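Local coordinates for hypothetical protein ybgI (Escherichia coli, Escherichia coli O157:H7, PDB 1NMP) that binds magnesium and may take part in breaking down radiation-damaged nucleotides, working as a ring-shaped homohexamer of the NIF3 family, at residues E5-I10 / N92-H97; N11-S16 / D101-L106; E33-I38 / A57-V62; E125-W130 / Q176-S181. One frame throughout, in Å; residues are numbered along the deposited sequence.

Contact 1 (E5-I10 / N92-H97); sequences ELEQLI and NLYGWH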
loop_
_atom_site.group_PDB
_atom_site.type_symbol
_atom_site.label_atom_id
_atom_site.label_comp_id
_atom_site.label_asym_id
_atom_site.label_seq_id
_atom_site.Cartn_x
_atom_site.Cartn_y
_atom_site.Cartn_z
ATOM N N GLU A 5 29.791 -47.559 8.976
ATOM C CA GLU A 5 30.881 -47.460 8.046
ATOM C C GLU A 5 30.952 -46.058 7.538
ATOM O O GLU A 5 32.056 -45.442 7.481
ATOM C CB GLU A 5 30.657 -48.359 6.858
ATOM C CG GLU A 5 31.735 -49.392 6.780
ATOM C CD GLU A 5 31.133 -50.751 6.562
ATOM O OE1 GLU A 5 30.234 -50.844 5.649
ATOM O OE2 GLU A 5 31.550 -51.690 7.303
ATOM N N LEU A 6 29.764 -45.574 7.133
ATOM C CA LEU A 6 29.623 -44.225 6.588
ATOM C C LEU A 6 30.163 -43.252 7.663
ATOM O O LEU A 6 30.984 -42.372 7.343
ATOM C CB LEU A 6 28.149 -43.963 6.249
ATOM C CG LEU A 6 27.712 -42.542 5.850
ATOM C CD1 LEU A 6 28.433 -42.026 4.571
ATOM C CD2 LEU A 6 26.194 -42.595 5.606
ATOM N N GLU A 7 29.776 -43.461 8.936
ATOM C CA GLU A 7 30.233 -42.552 9.989
ATOM C C GLU A 7 31.777 -42.453 9.914
ATOM O O GLU A 7 32.324 -41.353 9.734
ATOM C CB GLU A 7 29.801 -43.020 11.405
ATOM C CG GLU A 7 30.081 -41.897 12.532
ATOM C CD GLU A 7 29.716 -42.350 13.981
ATOM O OE1 GLU A 7 29.983 -43.551 14.305
ATOM O OE2 GLU A 7 29.190 -41.524 14.814
ATOM N N GLN A 8 32.463 -43.596 10.020
ATOM C CA GLN A 8 33.937 -43.639 9.996
ATOM C C GLN A 8 34.488 -43.090 8.669
ATOM O O GLN A 8 35.526 -42.487 8.649
ATOM C CB GLN A 8 34.443 -45.088 10.226
ATOM C CG GLN A 8 35.927 -45.289 9.905
ATOM C CD GLN A 8 36.394 -46.759 9.988
ATOM O OE1 GLN A 8 35.746 -47.701 9.447
ATOM N NE2 GLN A 8 37.534 -46.962 10.639
ATOM N N LEU A 9 33.768 -43.229 7.561
ATOM C CA LEU A 9 34.274 -42.712 6.294
ATOM C C LEU A 9 34.328 -41.207 6.429
ATOM O O LEU A 9 35.422 -40.607 6.331
ATOM C CB LEU A 9 33.358 -43.110 5.129
ATOM C CG LEU A 9 33.555 -42.508 3.742
ATOM C CD1 LEU A 9 34.951 -42.863 3.231
ATOM C CD2 LEU A 9 32.481 -43.085 2.753
ATOM N N ILE A 10 33.180 -40.585 6.691
ATOM C CA ILE A 10 33.200 -39.119 6.833
ATOM C C ILE A 10 33.971 -38.570 8.035
ATOM O O ILE A 10 34.565 -37.470 7.932
ATOM C CB ILE A 10 31.806 -38.574 6.809
ATOM C CG1 ILE A 10 31.097 -39.196 5.585
ATOM C CG2 ILE A 10 31.869 -36.981 6.765
ATOM C CD1 ILE A 10 29.649 -38.823 5.486
ATOM N N ASN A 92 18.868 -42.799 9.888
ATOM C CA ASN A 92 20.076 -42.403 10.611
ATOM C C ASN A 92 20.279 -40.877 10.515
ATOM O O ASN A 92 20.222 -40.314 9.407
ATOM C CB ASN A 92 21.285 -43.085 9.965
ATOM C CG ASN A 92 21.229 -44.606 10.109
ATOM O OD1 ASN A 92 21.746 -45.131 11.070
ATOM N ND2 ASN A 92 20.535 -45.309 9.181
ATOM N N LEU A 93 20.507 -40.179 11.618
ATOM C CA LEU A 93 20.760 -38.745 11.471
ATOM C C LEU A 93 22.221 -38.607 11.816
ATOM O O LEU A 93 22.688 -39.161 12.862
ATOM C CB LEU A 93 19.942 -37.871 12.449
ATOM C CG LEU A 93 20.405 -36.401 12.496
ATOM C CD1 LEU A 93 20.222 -35.781 11.081
ATOM C CD2 LEU A 93 19.611 -35.603 13.611
ATOM N N TYR A 94 22.973 -37.946 10.921
ATOM C CA TYR A 94 24.407 -37.710 11.154
ATOM C C TYR A 94 24.573 -36.209 11.074
ATOM O O TYR A 94 23.942 -35.563 10.251
ATOM C CB TYR A 94 25.299 -38.272 10.030
ATOM C CG TYR A 94 25.245 -39.760 9.848
ATOM C CD1 TYR A 94 26.241 -40.580 10.378
ATOM C CD2 TYR A 94 24.285 -40.326 9.032
ATOM C CE1 TYR A 94 26.320 -41.922 10.095
ATOM C CE2 TYR A 94 24.329 -41.653 8.739
ATOM C CZ TYR A 94 25.379 -42.442 9.284
ATOM O OH TYR A 94 25.432 -43.745 8.974
ATOM N N GLY A 95 25.456 -35.660 11.888
ATOM C CA GLY A 95 25.701 -34.234 11.834
ATOM C C GLY A 95 27.150 -33.961 12.041
ATOM O O GLY A 95 27.755 -34.678 12.850
ATOM N N TRP A 96 27.711 -32.966 11.305
ATOM C CA TRP A 96 29.114 -32.530 11.463
ATOM C C TRP A 96 29.131 -31.014 11.508
ATOM O O TRP A 96 28.777 -30.339 10.525
ATOM C CB TRP A 96 29.974 -33.014 10.294
ATOM C CG TRP A 96 30.538 -34.399 10.517
ATOM C CD1 TRP A 96 31.658 -34.748 11.283
ATOM C CD2 TRP A 96 29.998 -35.616 10.037
ATOM N NE1 TRP A 96 31.827 -36.107 11.295
ATOM C CE2 TRP A 96 30.813 -36.672 10.539
ATOM C CE3 TRP A 96 28.893 -35.937 9.237
ATOM C CZ2 TRP A 96 30.541 -38.059 10.251
ATOM C CZ3 TRP A 96 28.615 -37.330 8.956
ATOM C CH2 TRP A 96 29.449 -38.351 9.473
ATOM N N HIS A 97 29.599 -30.468 12.621
ATOM C CA HIS A 97 29.606 -29.036 12.824
ATOM C C HIS A 97 30.958 -28.438 12.482
ATOM O O HIS A 97 31.274 -28.343 11.281
ATOM C CB HIS A 97 29.185 -28.714 14.290
ATOM C CG HIS A 97 28.977 -27.254 14.558
ATOM N ND1 HIS A 97 29.388 -26.650 15.726
ATOM C CD2 HIS A 97 28.478 -26.259 13.776
ATOM C CE1 HIS A 97 29.174 -25.341 15.649
ATOM N NE2 HIS A 97 28.626 -25.079 14.474
#

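Contact 2 (N11-S16 / D101-L106); sequences NEKLNS and DAHPEL. With MG (magnesium ion), chain H.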
loop_
_atom_site.group_PDB
_atom_site.type_symbol
_atom_site.label_atom_id
_atom_site.label_comp_id
_atom_site.label_asym_id
_atom_site.label_seq_id
_atom_site.Cartn_x
_atom_site.Cartn_y
_atom_site.Cartn_z
ATOM N N ASN A 11 34.030 -39.306 9.153
ATOM C CA ASN A 11 34.830 -38.851 10.296
ATOM C C ASN A 11 36.301 -38.657 9.899
ATOM O O ASN A 11 36.951 -37.670 10.306
ATOM C CB ASN A 11 34.837 -39.866 11.457
ATOM C CG ASN A 11 33.824 -39.542 12.513
ATOM O OD1 ASN A 11 33.150 -38.517 12.445
ATOM N ND2 ASN A 11 33.687 -40.422 13.499
ATOM N N GLU A 12 36.847 -39.620 9.159
ATOM C CA GLU A 12 38.246 -39.569 8.711
ATOM C C GLU A 12 38.434 -38.552 7.591
ATOM O O GLU A 12 39.387 -37.786 7.620
ATOM C CB GLU A 12 38.691 -40.936 8.231
ATOM C CG GLU A 12 38.854 -41.906 9.374
ATOM C CD GLU A 12 39.083 -43.369 8.912
ATOM O OE1 GLU A 12 39.587 -43.610 7.749
ATOM O OE2 GLU A 12 38.769 -44.288 9.738
ATOM N N LYS A 13 37.535 -38.475 6.612
ATOM C CA LYS A 13 37.772 -37.453 5.561
ATOM C C LYS A 13 37.769 -36.029 6.138
ATOM O O LYS A 13 38.411 -35.128 5.562
ATOM C CB LYS A 13 36.716 -37.550 4.455
ATOM C CG LYS A 13 36.688 -36.306 3.444
ATOM C CD LYS A 13 37.749 -36.490 2.308
ATOM C CE LYS A 13 37.948 -35.283 1.334
ATOM N NZ LYS A 13 39.137 -35.657 0.477
ATOM N N LEU A 14 37.039 -35.823 7.254
ATOM C CA LEU A 14 36.960 -34.503 7.893
ATOM C C LEU A 14 37.820 -34.354 9.167
ATOM O O LEU A 14 37.640 -33.381 9.920
ATOM C CB LEU A 14 35.486 -34.187 8.222
ATOM C CG LEU A 14 34.516 -33.852 7.070
ATOM C CD1 LEU A 14 33.101 -33.646 7.631
ATOM C CD2 LEU A 14 34.942 -32.508 6.467
ATOM N N ASN A 15 38.782 -35.275 9.379
ATOM C CA ASN A 15 39.641 -35.275 10.600
ATOM C C ASN A 15 38.813 -34.815 11.807
ATOM O O ASN A 15 39.220 -33.931 12.607
ATOM C CB ASN A 15 40.852 -34.384 10.329
ATOM C CG ASN A 15 41.394 -34.613 8.882
ATOM O OD1 ASN A 15 41.816 -35.754 8.533
ATOM N ND2 ASN A 15 41.347 -33.552 8.021
ATOM N N SER A 16 37.648 -35.453 11.956
ATOM C CA SER A 16 36.685 -35.039 12.982
ATOM C C SER A 16 37.093 -35.293 14.400
ATOM O O SER A 16 36.724 -34.530 15.324
ATOM C CB SER A 16 35.322 -35.717 12.747
ATOM O OG SER A 16 34.332 -35.155 13.594
ATOM N N ASP A 101 33.090 -27.105 8.975
ATOM C CA ASP A 101 33.313 -25.659 8.722
ATOM C C ASP A 101 34.726 -25.488 8.179
ATOM O O ASP A 101 34.945 -24.738 7.243
ATOM C CB ASP A 101 33.187 -24.780 10.020
ATOM C CG ASP A 101 31.765 -24.166 10.234
ATOM O OD1 ASP A 101 31.269 -24.203 11.393
ATOM O OD2 ASP A 101 31.140 -23.638 9.256
ATOM N N ALA A 102 35.673 -26.248 8.726
ATOM C CA ALA A 102 37.072 -26.049 8.433
ATOM C C ALA A 102 37.780 -26.860 7.395
ATOM O O ALA A 102 38.819 -26.433 6.937
ATOM C CB ALA A 102 37.885 -26.113 9.767
ATOM N N HIS A 103 37.285 -28.035 7.026
ATOM C CA HIS A 103 38.013 -28.785 6.015
ATOM C C HIS A 103 38.539 -27.914 4.829
ATOM O O HIS A 103 37.746 -27.196 4.188
ATOM C CB HIS A 103 37.115 -29.867 5.504
ATOM C CG HIS A 103 37.881 -30.962 4.895
ATOM N ND1 HIS A 103 38.003 -31.110 3.528
ATOM C CD2 HIS A 103 38.669 -31.907 5.461
ATOM C CE1 HIS A 103 38.837 -32.106 3.274
ATOM N NE2 HIS A 103 39.253 -32.609 4.431
ATOM N N PRO A 104 39.859 -27.999 4.488
ATOM C CA PRO A 104 40.435 -27.175 3.400
ATOM C C PRO A 104 39.873 -27.324 2.023
ATOM O O PRO A 104 39.939 -26.397 1.198
ATOM C CB PRO A 104 41.954 -27.463 3.486
ATOM C CG PRO A 104 42.122 -27.555 5.054
ATOM C CD PRO A 104 40.933 -28.557 5.330
ATOM N N GLU A 105 39.223 -28.466 1.798
ATOM C CA GLU A 105 38.618 -28.772 0.496
ATOM C C GLU A 105 37.092 -28.614 0.421
ATOM O O GLU A 105 36.589 -27.882 -0.439
ATOM C CB GLU A 105 39.000 -30.220 0.121
ATOM C CG GLU A 105 38.472 -30.592 -1.256
ATOM C CD GLU A 105 38.415 -32.111 -1.522
ATOM O OE1 GLU A 105 39.081 -32.943 -0.834
ATOM O OE2 GLU A 105 37.690 -32.444 -2.488
ATOM N N LEU A 106 36.370 -29.333 1.310
ATOM C CA LEU A 106 34.907 -29.349 1.375
ATOM C C LEU A 106 34.244 -28.466 2.422
ATOM O O LEU A 106 33.039 -28.502 2.586
ATOM C CB LEU A 106 34.397 -30.785 1.701
ATOM C CG LEU A 106 34.742 -31.995 0.821
ATOM C CD1 LEU A 106 34.694 -31.678 -0.730
ATOM C CD2 LEU A 106 36.072 -32.358 1.255
HETATM MG MG MG H . 29.367 -23.339 10.987
#

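Contact 3 (E33-I38 / A57-V62); sequences ETVQKI and ADAVIV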
loop_
_atom_site.group_PDB
_atom_site.type_symbol
_atom_site.label_atom_id
_atom_site.label_comp_id
_atom_site.label_asym_id
_atom_site.label_seq_id
_atom_site.Cartn_x
_atom_site.Cartn_y
_atom_site.Cartn_z
ATOM N N GLU A 33 20.475 -50.307 9.718
ATOM C CA GLU A 33 21.890 -50.570 9.489
ATOM C C GLU A 33 22.430 -50.254 8.093
ATOM O O GLU A 33 23.547 -49.703 7.959
ATOM C CB GLU A 33 22.176 -52.023 9.746
ATOM C CG GLU A 33 23.626 -52.156 9.983
ATOM C CD GLU A 33 24.061 -53.555 9.950
ATOM O OE1 GLU A 33 23.942 -54.171 8.813
ATOM O OE2 GLU A 33 24.509 -53.998 11.078
ATOM N N THR A 34 21.691 -50.707 7.083
ATOM C CA THR A 34 22.066 -50.506 5.734
ATOM C C THR A 34 21.604 -49.167 5.188
ATOM O O THR A 34 20.403 -48.865 5.183
ATOM C CB THR A 34 21.505 -51.563 4.880
ATOM O OG1 THR A 34 21.760 -52.844 5.486
ATOM C CG2 THR A 34 22.173 -51.472 3.507
ATOM N N VAL A 35 22.570 -48.362 4.749
ATOM C CA VAL A 35 22.308 -47.049 4.222
ATOM C C VAL A 35 22.612 -47.017 2.729
ATOM O O VAL A 35 23.693 -47.456 2.316
ATOM C CB VAL A 35 23.185 -46.025 4.927
ATOM C CG1 VAL A 35 22.961 -44.685 4.268
ATOM C CG2 VAL A 35 22.782 -45.893 6.402
ATOM N N GLN A 36 21.667 -46.521 1.936
ATOM C CA GLN A 36 21.838 -46.427 0.502
ATOM C C GLN A 36 21.321 -45.047 -0.063
ATOM O O GLN A 36 22.001 -44.394 -0.885
ATOM C CB GLN A 36 21.122 -47.619 -0.176
ATOM C CG GLN A 36 21.145 -47.529 -1.652
ATOM C CD GLN A 36 22.571 -47.344 -2.207
ATOM O OE1 GLN A 36 22.746 -46.674 -3.241
ATOM N NE2 GLN A 36 23.586 -47.939 -1.552
ATOM N N LYS A 37 20.141 -44.584 0.352
ATOM C CA LYS A 37 19.685 -43.288 -0.127
ATOM C C LYS A 37 19.804 -42.276 1.023
ATOM O O LYS A 37 19.196 -42.434 2.086
ATOM C CB LYS A 37 18.244 -43.367 -0.618
ATOM C CG LYS A 37 17.696 -42.038 -1.119
ATOM C CD LYS A 37 16.168 -42.184 -1.513
ATOM C CE LYS A 37 15.895 -41.844 -2.997
ATOM N NZ LYS A 37 14.478 -42.133 -3.451
ATOM N N ILE A 38 20.595 -41.228 0.777
ATOM C CA ILE A 38 20.924 -40.151 1.723
ATOM C C ILE A 38 20.376 -38.792 1.298
ATOM O O ILE A 38 20.503 -38.437 0.091
ATOM C CB ILE A 38 22.463 -39.924 1.846
ATOM C CG1 ILE A 38 23.200 -41.087 2.546
ATOM C CG2 ILE A 38 22.679 -38.740 2.811
ATOM C CD1 ILE A 38 23.110 -42.420 1.868
ATOM N N ALA A 57 14.511 -41.904 2.309
ATOM C CA ALA A 57 15.927 -41.814 2.678
ATOM C C ALA A 57 16.192 -42.697 3.907
ATOM O O ALA A 57 15.323 -42.797 4.804
ATOM C CB ALA A 57 16.271 -40.311 3.002
ATOM N N ASP A 58 17.386 -43.277 3.954
ATOM C CA ASP A 58 17.857 -44.123 5.029
ATOM C C ASP A 58 18.650 -43.290 6.048
ATOM O O ASP A 58 18.805 -43.662 7.221
ATOM C CB ASP A 58 18.802 -45.211 4.454
ATOM C CG ASP A 58 18.110 -46.138 3.390
ATOM O OD1 ASP A 58 16.863 -46.465 3.550
ATOM O OD2 ASP A 58 18.844 -46.567 2.411
ATOM N N ALA A 59 19.243 -42.203 5.564
ATOM C CA ALA A 59 20.021 -41.300 6.413
ATOM C C ALA A 59 19.892 -39.831 5.929
ATOM O O ALA A 59 19.568 -39.541 4.763
ATOM C CB ALA A 59 21.543 -41.703 6.425
ATOM N N VAL A 60 20.173 -38.932 6.862
ATOM C CA VAL A 60 20.160 -37.496 6.642
ATOM C C VAL A 60 21.516 -37.089 7.242
ATOM O O VAL A 60 21.906 -37.598 8.298
ATOM C CB VAL A 60 19.086 -36.839 7.507
ATOM C CG1 VAL A 60 19.263 -35.313 7.481
ATOM C CG2 VAL A 60 17.696 -37.211 7.034
ATOM N N ILE A 61 22.257 -36.219 6.544
ATOM C CA ILE A 61 23.493 -35.697 7.044
ATOM C C ILE A 61 23.308 -34.171 6.960
ATOM O O ILE A 61 22.817 -33.640 5.914
ATOM C CB ILE A 61 24.687 -36.073 6.144
ATOM C CG1 ILE A 61 24.813 -37.560 6.068
ATOM C CG2 ILE A 61 25.964 -35.481 6.743
ATOM C CD1 ILE A 61 26.068 -37.955 5.211
ATOM N N VAL A 62 23.708 -33.463 8.026
ATOM C CA VAL A 62 23.552 -32.003 8.078
ATOM C C VAL A 62 24.779 -31.366 8.724
ATOM O O VAL A 62 25.593 -32.071 9.328
ATOM C CB VAL A 62 22.306 -31.601 9.012
ATOM C CG1 VAL A 62 20.964 -32.024 8.392
ATOM C CG2 VAL A 62 22.509 -32.225 10.433
#

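Contact 4 (E125-W130 / Q176-S181); sequences EPLVPW and QSFIDS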
loop_
_atom_site.group_PDB
_atom_site.type_symbol
_atom_site.label_atom_id
_atom_site.label_comp_id
_atom_site.label_asym_id
_atom_site.label_seq_id
_atom_site.Cartn_x
_atom_site.Cartn_y
_atom_site.Cartn_z
ATOM N N GLU A 125 42.897 -17.432 12.720
ATOM C CA GLU A 125 42.563 -18.286 13.871
ATOM C C GLU A 125 41.918 -19.505 13.250
ATOM O O GLU A 125 41.418 -19.448 12.151
ATOM C CB GLU A 125 41.507 -17.644 14.755
ATOM C CG GLU A 125 42.065 -16.693 15.733
ATOM C CD GLU A 125 40.945 -16.083 16.575
ATOM O OE1 GLU A 125 40.419 -16.765 17.501
ATOM O OE2 GLU A 125 40.573 -14.931 16.294
ATOM N N PRO A 126 41.890 -20.611 13.959
ATOM C CA PRO A 126 41.307 -21.857 13.459
ATOM C C PRO A 126 39.999 -21.825 12.548
ATOM O O PRO A 126 39.901 -22.542 11.481
ATOM C CB PRO A 126 41.185 -22.673 14.742
ATOM C CG PRO A 126 42.543 -22.312 15.480
ATOM C CD PRO A 126 42.531 -20.784 15.290
ATOM N N LEU A 127 39.020 -21.008 12.885
ATOM C CA LEU A 127 37.856 -20.982 12.022
ATOM C C LEU A 127 37.847 -19.736 11.180
ATOM O O LEU A 127 36.828 -19.408 10.534
ATOM C CB LEU A 127 36.584 -20.966 12.872
ATOM C CG LEU A 127 36.450 -22.250 13.649
ATOM C CD1 LEU A 127 35.477 -22.034 14.855
ATOM C CD2 LEU A 127 35.915 -23.348 12.632
ATOM N N VAL A 128 38.937 -18.997 11.199
ATOM C CA VAL A 128 38.907 -17.791 10.419
ATOM C C VAL A 128 40.043 -17.571 9.452
ATOM O O VAL A 128 41.082 -16.984 9.800
ATOM C CB VAL A 128 38.582 -16.444 11.348
ATOM C CG1 VAL A 128 38.577 -16.756 12.831
ATOM C CG2 VAL A 128 39.478 -15.270 11.028
ATOM N N PRO A 129 39.835 -18.008 8.195
ATOM C CA PRO A 129 40.792 -17.880 7.092
ATOM C C PRO A 129 40.934 -16.425 6.621
ATOM O O PRO A 129 40.052 -15.546 6.862
ATOM C CB PRO A 129 40.147 -18.678 5.935
ATOM C CG PRO A 129 38.905 -19.330 6.529
ATOM C CD PRO A 129 38.528 -18.452 7.695
ATOM N N TRP A 130 42.030 -16.157 5.934
ATOM C CA TRP A 130 42.192 -14.847 5.301
ATOM C C TRP A 130 42.727 -15.087 3.907
ATOM O O TRP A 130 43.315 -16.145 3.625
ATOM C CB TRP A 130 43.108 -13.897 6.083
ATOM C CG TRP A 130 44.522 -14.206 6.041
ATOM C CD1 TRP A 130 45.219 -15.007 6.913
ATOM C CD2 TRP A 130 45.467 -13.737 5.075
ATOM N NE1 TRP A 130 46.574 -15.065 6.535
ATOM C CE2 TRP A 130 46.736 -14.286 5.419
ATOM C CE3 TRP A 130 45.369 -12.904 3.956
ATOM C CZ2 TRP A 130 47.872 -14.027 4.695
ATOM C CZ3 TRP A 130 46.512 -12.650 3.242
ATOM C CH2 TRP A 130 47.748 -13.208 3.610
ATOM N N GLN A 176 30.468 -13.637 13.915
ATOM C CA GLN A 176 30.588 -12.164 14.057
ATOM C C GLN A 176 31.573 -11.790 15.132
ATOM O O GLN A 176 32.164 -10.677 15.053
ATOM C CB GLN A 176 29.304 -11.444 14.493
ATOM C CG GLN A 176 27.926 -12.001 14.163
ATOM C CD GLN A 176 27.462 -13.188 14.992
ATOM O OE1 GLN A 176 27.865 -14.295 14.681
ATOM N NE2 GLN A 176 26.571 -12.964 16.026
ATOM N N SER A 177 31.719 -12.669 16.139
ATOM C CA SER A 177 32.593 -12.402 17.281
ATOM C C SER A 177 34.075 -12.430 16.861
ATOM O O SER A 177 34.965 -11.942 17.610
ATOM C CB SER A 177 32.308 -13.424 18.415
ATOM O OG SER A 177 32.793 -14.756 18.049
ATOM N N PHE A 178 34.362 -12.951 15.654
ATOM C CA PHE A 178 35.755 -12.929 15.199
ATOM C C PHE A 178 36.151 -11.599 14.543
ATOM O O PHE A 178 37.305 -11.431 14.148
ATOM C CB PHE A 178 35.971 -14.026 14.211
ATOM C CG PHE A 178 35.949 -15.382 14.825
ATOM C CD1 PHE A 178 36.885 -15.723 15.798
ATOM C CD2 PHE A 178 35.013 -16.338 14.416
ATOM C CE1 PHE A 178 36.887 -17.034 16.367
ATOM C CE2 PHE A 178 34.994 -17.620 14.952
ATOM C CZ PHE A 178 35.940 -17.984 15.942
ATOM N N ILE A 179 35.247 -10.644 14.429
ATOM C CA ILE A 179 35.628 -9.377 13.754
ATOM C C ILE A 179 36.826 -8.606 14.314
ATOM O O ILE A 179 37.656 -8.092 13.520
ATOM C CB ILE A 179 34.409 -8.392 13.558
ATOM C CG1 ILE A 179 34.820 -7.235 12.635
ATOM C CG2 ILE A 179 33.910 -7.846 14.890
ATOM C CD1 ILE A 179 33.650 -6.495 11.970
ATOM N N ASP A 180 36.962 -8.497 15.640
ATOM C CA ASP A 180 38.126 -7.745 16.170
ATOM C C ASP A 180 39.439 -8.482 15.897
ATOM O O ASP A 180 40.462 -7.891 15.569
ATOM C CB ASP A 180 37.970 -7.519 17.680
ATOM C CG ASP A 180 36.919 -6.416 17.994
ATOM O OD1 ASP A 180 36.275 -5.842 17.045
ATOM O OD2 ASP A 180 36.755 -6.129 19.202
ATOM N N SER A 181 39.412 -9.783 16.059
ATOM C CA SER A 181 40.595 -10.542 15.754
ATOM C C SER A 181 41.034 -10.309 14.245
ATOM O O SER A 181 42.274 -10.185 13.902
ATOM C CB SER A 181 40.269 -12.033 16.032
ATOM O OG SER A 181 40.898 -12.828 15.029
#

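Contact 1 (E5-I10 / N92-H97)
Ile10 sets its CB and CG2 over one face of the Trp96 indole, and Leu6 meets Tyr94 one helical turn earlier. This is helix 3-13 packing on a mixed beta-sheet, against strand 92-95 and the residue that follows it. The tight part is around Trp96. Ile10 CG2 sits 3.7 Å from the centroid of the six-membered ring, only 3° off its normal, a CH-pi contact. With CG1 beside the backbone N (chi1 -49°), CG2 is anti to it and faces the ring. Ile10 CB also reaches Trp96 CH2 at 3.6 Å. Leu6 puts its CD2 branch 3.6 Å from Tyr94 OH, and the same methyl touches CE2. No hydrogen bond crosses between the segments. The polar ends have partners outside: Tyr94 OH bonds to Asn3 O, Trp96 NE1 to Asn11 OD1. Leu226 and Leu230 of helix 220-233 also pack on Ile10.

The looser side is at Glu7, which is partly exposed. Its CB stands at the edge of the Tyr94 ring, 3.9 Å from CE1, while its extended chain carries OE2 to Leu27 N on strand 26-29. The carbonyl Glu7 O lies near the indole plane, 3.8 Å from Trp96 CZ2.

Contact 2 (N11-S16 / D101-L106)
Lys13 NZ and Glu105 OE1 form a salt bridge of 3.0 Å. The ammonium reaches the oxygen on its syn side, 21° out of the carboxylate plane. The two side chains cross at about a right angle. The lysine chain bends at chi2 (84°) and then runs straight, which brings its end toward the 101-106 segment. On the way, Lys13 CE packs closely on Leu106 CD2, at 3.5 Å. Glu105 is exposed and Lys13 partly so, whereas Leu106 is buried.

Helix 3-13 ends here in a Schellman motif. Ser16 N bonds to Asn11 O and Asn15 N to Glu12 O, with Asn15 at positive phi as the C-prime residue. Across from this end, the imidazole of His103 lies close to the last turn. Its NE2 is 2.9 Å from Lys13 O, but the angle is too poor for a hydrogen bond. The ring is held from the other nitrogen: Leu106 N donates to His103 ND1 at 3.3 Å, almost straight at 178° and in the ring plane. Pro104 CD rests over one ring face. Leu14 crosses His103 at about a right angle, its CD2 3.6 Å from His103 CB.

At the start of the 101-106 segment, Asp101 turns away from the helix end and chelates a magnesium ion. OD1 of Asp101 is 2.1 Å from the metal, and its OD2 is farther at 2.5 Å. His63 and Glu219 bind the same ion. Asn108 ND2 hydrogen-bonds to Asp101 OD2.

Contact 3 (E33-I38 / A57-V62)
Ile38 and Ala59 pair as a parallel beta bridge, joining strands 37-41 and 59-62. These are the two strands of a beta-alpha-beta unit whose connecting helix is 46-54. The contact covers the entry into both strands.

Asp58 OD2 accepts hydrogen bonds from two successive backbone amides, which ties its carboxylate to the lead-in of strand 37-41. Gln36 N meets its anti lone pair at 2.9 Å. Lys37 N, at 3.1 Å, comes from above the carboxylate plane, 48° out of it. With chi1 at -60°, Asp58 CG lies opposite its own carbonyl carbon. The other oxygen, OD1, makes a salt bridge with Lys32 NZ, which would probably favour the charged carboxylate. In return, Asp58 N donates to Lys37 O at 2.7 Å, nearly in line with the carbonyl. Ala59 N reaches the same oxygen only weakly, at 3.5 Å.

Weaker CA-H...O contacts supplement these bonds, from Ala57 CA to Lys37 O and from Ile38 CA to Ala59 O.

The apolar contacts lie on the sheet face that carries Ile38 and Ala59. Val35 CG1 is 3.9 Å from Ala59 CB. This face is covered by helix 3-13, where Leu6 touches Val35 and Ile10 touches Ile61. Deeper along the strands, Ile38 CG2 rests 4.1 Å from Ile61 CG1.

Contact 4 (E125-W130 / Q176-S181)
Glu125 to Val128 form a type I beta turn, closed by Val128 N to Glu125 O at 2.7 Å, and its side chains meet Phe178 and, on helix 179-185, Ser181. The turn links the antiparallel strands 118-123 and 128-137, so this is the tip of a beta hairpin packed against Phe178 and helix 179-185.

Phe178 carries most of the packing. Val128 CG1 lies over one face of its ring, 3.7 Å from the centroid and 17° off the normal, a CH-pi contact. The methyl is displaced toward the rim, and it is 3.6 Å from Phe178 CD1. Val128 has an unusual chi1 of 8°, which may reflect strain or an uncertain fit. Leu127 CD1 adds a looser touch at 4.2 Å from Phe178 CZ.

Glu125 reaches past the ring with an extended chain. Its OE1 stands at the ring edge, 3.7 Å from Phe178 CE1. The carboxylate plane is turned 82° from the ring plane. The other oxygen, OE2, accepts a hydrogen bond from Ser181 OG. The modelled distance between OE2 and OG is only 2.5 Å, very short, so its exact geometry is doubtful.

Leu127 packs on Asp101, a ligand of the bound magnesium. Across the subunit boundary, Asp180 on helix 179-185 touches Met78 of a second subunit. Within the chain, Phe178 also packs on Phe190 of strand 189-192, an inner strand of the mixed sheet that contains 128-137.

The chain opens with helix 3-13, whose body and C-terminal end begin contacts 1 and 2. Contact 3 then opens at 33-38 and closes at 57-62, spanning one beta-alpha-beta unit. It is nested inside the loops of contacts 1 and 2. Contact 1 closes next at 92-97, and contact 2 at 101-106, so those two cross. Contacts 1 and 3 share a sheet: strands 92-95 and 59-62 are neighbours in it. Contacts 1 and 2 meet where Trp96 packs on Leu14. Contact 4 follows in series and ties a hairpin of the second sheet to helix 179-185. It meets contact 2 through Leu127 and Asp101, beside the magnesium.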